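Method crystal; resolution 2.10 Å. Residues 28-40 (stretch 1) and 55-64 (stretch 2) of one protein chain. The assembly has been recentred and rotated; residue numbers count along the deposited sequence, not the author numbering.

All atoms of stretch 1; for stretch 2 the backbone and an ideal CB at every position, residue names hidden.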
# COMPACT_ATOMS: atom_id res chain seq x y z
N SER D 28 -6.81 -3.31 -5.17
CA SER D 28 -7.12 -2.85 -6.52
C SER D 28 -6.00 -3.14 -7.51
O SER D 28 -6.21 -3.10 -8.73
CB SER D 28 -7.43 -1.35 -6.52
OG SER D 28 -6.27 -0.57 -6.35
N GLU D 29 -4.80 -3.43 -7.00
CA GLU D 29 -3.66 -3.70 -7.87
C GLU D 29 -3.29 -5.19 -7.96
O GLU D 29 -2.25 -5.53 -8.52
CB GLU D 29 -2.43 -2.93 -7.38
CG GLU D 29 -2.59 -1.41 -7.32
CD GLU D 29 -2.61 -0.75 -8.69
OE1 GLU D 29 -2.34 -1.43 -9.70
OE2 GLU D 29 -2.88 0.47 -8.75
N GLU D 30 -4.13 -6.06 -7.41
CA GLU D 30 -3.85 -7.50 -7.43
C GLU D 30 -3.36 -8.07 -8.76
O GLU D 30 -3.88 -7.75 -9.82
CB GLU D 30 -5.07 -8.28 -6.95
CG GLU D 30 -5.11 -8.50 -5.45
CD GLU D 30 -3.95 -9.36 -4.97
OE1 GLU D 30 -3.77 -9.48 -3.73
OE2 GLU D 30 -3.22 -9.92 -5.81
N GLN D 31 -2.36 -8.94 -8.69
CA GLN D 31 -1.81 -9.56 -9.89
C GLN D 31 -2.86 -10.39 -10.63
O GLN D 31 -2.85 -10.45 -11.85
CB GLN D 31 -0.60 -10.42 -9.52
CG GLN D 31 0.55 -9.61 -8.93
CD GLN D 31 1.78 -10.44 -8.61
OE1 GLN D 31 1.72 -11.36 -7.79
NE2 GLN D 31 2.90 -10.12 -9.24
N ASP D 32 -3.78 -11.01 -9.89
CA ASP D 32 -4.84 -11.80 -10.52
C ASP D 32 -5.67 -10.87 -11.41
O ASP D 32 -6.36 -9.98 -10.92
CB ASP D 32 -5.74 -12.44 -9.44
CG ASP D 32 -6.90 -13.22 -10.04
OD1 ASP D 32 -7.61 -13.90 -9.27
OD2 ASP D 32 -7.11 -13.14 -11.27
N ALA D 33 -5.58 -11.09 -12.72
CA ALA D 33 -6.28 -10.27 -13.71
C ALA D 33 -7.81 -10.30 -13.64
O ALA D 33 -8.49 -10.68 -14.61
CB ALA D 33 -5.82 -10.65 -15.12
N ARG D 34 -8.35 -9.90 -12.50
CA ARG D 34 -9.79 -9.86 -12.31
C ARG D 34 -10.16 -8.59 -11.56
O ARG D 34 -9.29 -7.81 -11.16
CB ARG D 34 -10.26 -11.10 -11.54
CG ARG D 34 -10.28 -12.36 -12.37
CD ARG D 34 -10.96 -13.49 -11.62
NE ARG D 34 -10.15 -13.98 -10.51
CZ ARG D 34 -10.54 -14.92 -9.66
NH1 ARG D 34 -9.73 -15.31 -8.68
NH2 ARG D 34 -11.74 -15.47 -9.78
N TRP D 35 -11.46 -8.39 -11.36
CA TRP D 35 -11.94 -7.20 -10.68
C TRP D 35 -11.82 -7.26 -9.17
O TRP D 35 -11.72 -8.33 -8.57
CB TRP D 35 -13.44 -6.98 -10.93
CG TRP D 35 -13.90 -6.73 -12.32
CD1 TRP D 35 -14.69 -7.55 -13.08
CD2 TRP D 35 -13.73 -5.52 -13.08
NE1 TRP D 35 -15.03 -6.92 -14.26
CE2 TRP D 35 -14.46 -5.68 -14.28
CE3 TRP D 35 -13.04 -4.33 -12.86
CZ2 TRP D 35 -14.51 -4.68 -15.26
CZ3 TRP D 35 -13.09 -3.33 -13.83
CH2 TRP D 35 -13.83 -3.52 -15.01
N LEU D 36 -11.85 -6.08 -8.59
CA LEU D 36 -11.91 -5.90 -7.15
C LEU D 36 -13.36 -5.41 -7.12
O LEU D 36 -13.67 -4.36 -7.67
CB LEU D 36 -10.99 -4.78 -6.66
CG LEU D 36 -11.37 -4.31 -5.25
CD1 LEU D 36 -11.39 -5.50 -4.30
CD2 LEU D 36 -10.42 -3.23 -4.76
N THR D 37 -14.25 -6.19 -6.52
CA THR D 37 -15.64 -5.75 -6.47
C THR D 37 -16.03 -5.37 -5.06
O THR D 37 -15.86 -6.14 -4.12
CB THR D 37 -16.59 -6.85 -6.98
OG1 THR D 37 -16.30 -7.10 -8.36
CG2 THR D 37 -18.04 -6.41 -6.86
N LEU D 38 -16.54 -4.14 -4.94
CA LEU D 38 -16.99 -3.61 -3.67
C LEU D 38 -18.51 -3.64 -3.70
O LEU D 38 -19.13 -3.12 -4.63
CB LEU D 38 -16.50 -2.16 -3.51
CG LEU D 38 -15.01 -1.87 -3.75
CD1 LEU D 38 -14.73 -0.39 -3.46
CD2 LEU D 38 -14.14 -2.76 -2.86
N ILE D 39 -19.13 -4.24 -2.69
CA ILE D 39 -20.58 -4.32 -2.67
C ILE D 39 -21.27 -3.53 -1.57
O ILE D 39 -21.08 -3.79 -0.38
CB ILE D 39 -21.03 -5.79 -2.62
CG1 ILE D 39 -20.60 -6.47 -3.92
CG2 ILE D 39 -22.54 -5.87 -2.40
CD1 ILE D 39 -21.13 -7.86 -4.12
N ALA D 40 -22.06 -2.55 -2.00
CA ALA D 40 -22.81 -1.69 -1.10
C ALA D 40 -21.97 -1.12 0.03
O ALA D 40 -22.31 -1.28 1.20
CB ALA D 40 -24.01 -2.45 -0.54
N UNK D 55 -6.94 4.24 -5.61
CA UNK D 55 -7.21 2.90 -6.10
C UNK D 55 -7.08 2.87 -7.63
O UNK D 55 -7.22 3.89 -8.29
CB UNK D 55 -8.60 2.44 -5.66
N UNK D 56 -6.79 1.69 -8.17
CA UNK D 56 -6.66 1.54 -9.62
C UNK D 56 -8.06 1.64 -10.22
O UNK D 56 -8.88 0.72 -10.14
CB UNK D 56 -5.99 0.22 -9.99
N UNK D 57 -8.33 2.79 -10.83
CA UNK D 57 -9.62 3.10 -11.43
C UNK D 57 -10.06 2.20 -12.56
O UNK D 57 -11.23 2.23 -12.95
CB UNK D 57 -9.59 4.54 -11.95
N UNK D 58 -9.16 1.39 -13.10
CA UNK D 58 -9.54 0.52 -14.21
C UNK D 58 -9.81 -0.90 -13.77
O UNK D 58 -10.20 -1.74 -14.58
CB UNK D 58 -8.45 0.52 -15.28
N UNK D 59 -9.62 -1.19 -12.48
CA UNK D 59 -9.80 -2.56 -12.02
C UNK D 59 -10.79 -2.70 -10.88
O UNK D 59 -10.82 -3.72 -10.19
CB UNK D 59 -8.45 -3.14 -11.59
N UNK D 60 -11.61 -1.67 -10.68
CA UNK D 60 -12.58 -1.69 -9.61
C UNK D 60 -14.00 -1.59 -10.12
O UNK D 60 -14.29 -0.88 -11.08
CB UNK D 60 -12.30 -0.55 -8.63
N UNK D 61 -14.89 -2.33 -9.47
CA UNK D 61 -16.30 -2.34 -9.80
C UNK D 61 -17.00 -2.08 -8.47
O UNK D 61 -16.72 -2.76 -7.47
CB UNK D 61 -16.74 -3.65 -10.46
N UNK D 62 -17.87 -1.08 -8.45
CA UNK D 62 -18.60 -0.74 -7.23
C UNK D 62 -20.08 -0.97 -7.51
O UNK D 62 -20.66 -0.30 -8.37
CB UNK D 62 -18.33 0.70 -6.79
N UNK D 63 -20.69 -1.90 -6.79
CA UNK D 63 -22.10 -2.21 -6.98
C UNK D 63 -22.93 -1.80 -5.78
O UNK D 63 -22.45 -1.86 -4.64
CB UNK D 63 -22.28 -3.70 -7.25
N UNK D 64 -24.17 -1.40 -6.02
CA UNK D 64 -25.05 -1.00 -4.94
C UNK D 64 -26.10 -2.06 -4.65
O UNK D 64 -26.33 -2.97 -5.45
CB UNK D 64 -25.73 0.33 -5.28

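Position 55 points its CB sideways, 3.9 Å from S28 OG. With little else offered there, many residues would fit; the deposited one is L55, whose CA comes within 3.6 Å of S28 OG; within the side chain, CB is the closest atom, at 3.9 Å.

At 56 the backbone N donates to S28 OG at 2.9 Å, a bond any residue except proline could make. The CB points toward stretch 1, 3.4 Å from E29 OE2, so a small or polar residue suits, and a donor would suit the carboxylate. It is N56, which also begins a type I turn ending at 59.

Positions 57 and 58 find nothing of stretch 1 within 5.5 Å of their CBs. Turn-tolerant polar residues are natural here, and R57 and E58 occupy them.

Position 59 is the richest. Its CB points sideways, 3.6 Å from S28 O, and beyond it the loop 30-34 turns several carbonyls inward. A long donor is wanted: lysine could reach some of them, but a planar group with several N-H bonds serves a cluster better. R59 is deposited. Its NH2 bonds E30 O at a very short 2.5 Å, while NH1 bonds E30 O at 2.8 Å and R34 O at 3.1 Å. These acceptors lie near the guanidinium plane, and S28 O sits over one face. The backbone O of R59 accepts from L36 N at 3.0 Å.

Position 60 shares a sheet face with L36 and L38, so an aliphatic residue, β-branched or not, would suit. I60 sets CG1 4.1 Å from L36 CD2 and CG2 4.3 Å from L38 CD1, and its CD1 reaches S28 CB at 3.6 Å.

Position 61 turns to the other face, its CB 4.4 Å from W35 CD2 and 4.1 Å from T37 OG1. An apolar chain able to cover the indole is the obvious choice; methionine or leucine could do it. L61 lays CD1 3.4 Å from the centroid of the six-membered ring of W35, almost along the normal, with chi1 at -122°.

At 62, back on the L38 face, the CB is 4.5 Å from L38 O, and various strand-forming apolar residues would serve. L62 is found.

Position 63 lies with T37 and I39, its CB 4.6 Å from I39 CG1, which invites a branched aliphatic. L63 brings CD1 to 4.0 Å from T37 CG2, while its backbone N donates to L38 O at 2.9 Å.

Position 64 points away, leaving room for a flexible polar chain; Q64 curls back, OE1 3.9 Å from A40 CA.

Stretch 2, residues 55-64: LNRERILLLQ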
# COMPACT_ATOMS: atom_id res chain seq x y z
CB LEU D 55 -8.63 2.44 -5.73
CG LEU D 55 -9.17 2.56 -4.30
CD1 LEU D 55 -10.26 1.53 -4.11
CD2 LEU D 55 -8.08 2.34 -3.28
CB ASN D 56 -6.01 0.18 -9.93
CG ASN D 56 -5.74 -0.01 -11.41
OD1 ASN D 56 -5.05 -0.95 -11.81
ND2 ASN D 56 -6.30 0.87 -12.24
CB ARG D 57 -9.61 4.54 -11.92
CG ARG D 57 -9.16 5.52 -10.86
CD ARG D 57 -9.00 6.91 -11.43
NE ARG D 57 -8.52 7.82 -10.41
CZ ARG D 57 -8.53 9.14 -10.53
NH1 ARG D 57 -8.06 9.90 -9.55
NH2 ARG D 57 -9.02 9.71 -11.63
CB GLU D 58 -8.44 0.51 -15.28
CG GLU D 58 -8.05 1.88 -15.81
CD GLU D 58 -9.17 2.54 -16.61
OE1 GLU D 58 -9.02 3.73 -16.97
OE2 GLU D 58 -10.19 1.87 -16.87
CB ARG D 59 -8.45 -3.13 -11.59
CG ARG D 59 -7.35 -2.89 -12.61
CD ARG D 59 -6.15 -3.72 -12.26
NE ARG D 59 -6.56 -5.09 -11.96
CZ ARG D 59 -5.80 -5.97 -11.33
NH1 ARG D 59 -6.26 -7.20 -11.10
NH2 ARG D 59 -4.58 -5.63 -10.93
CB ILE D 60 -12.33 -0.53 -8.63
CG1 ILE D 60 -10.99 -0.75 -7.93
CG2 ILE D 60 -13.47 -0.42 -7.61
CD1 ILE D 60 -10.57 0.42 -7.09
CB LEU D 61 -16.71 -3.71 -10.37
CG LEU D 61 -17.32 -3.70 -11.77
CD1 LEU D 61 -16.42 -2.94 -12.73
CD2 LEU D 61 -17.52 -5.12 -12.25
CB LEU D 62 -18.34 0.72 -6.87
CG LEU D 62 -18.75 1.26 -5.50
CD1 LEU D 62 -18.52 2.76 -5.48
CD2 LEU D 62 -20.21 0.96 -5.21
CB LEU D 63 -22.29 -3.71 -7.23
CG LEU D 63 -21.36 -4.39 -8.23
CD1 LEU D 63 -21.75 -5.85 -8.35
CD2 LEU D 63 -21.44 -3.69 -9.58
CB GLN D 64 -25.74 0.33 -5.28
CG GLN D 64 -24.93 1.55 -4.90
CD GLN D 64 -24.41 1.47 -3.47
OE1 GLN D 64 -25.13 1.04 -2.56
NE2 GLN D 64 -23.17 1.90 -3.26
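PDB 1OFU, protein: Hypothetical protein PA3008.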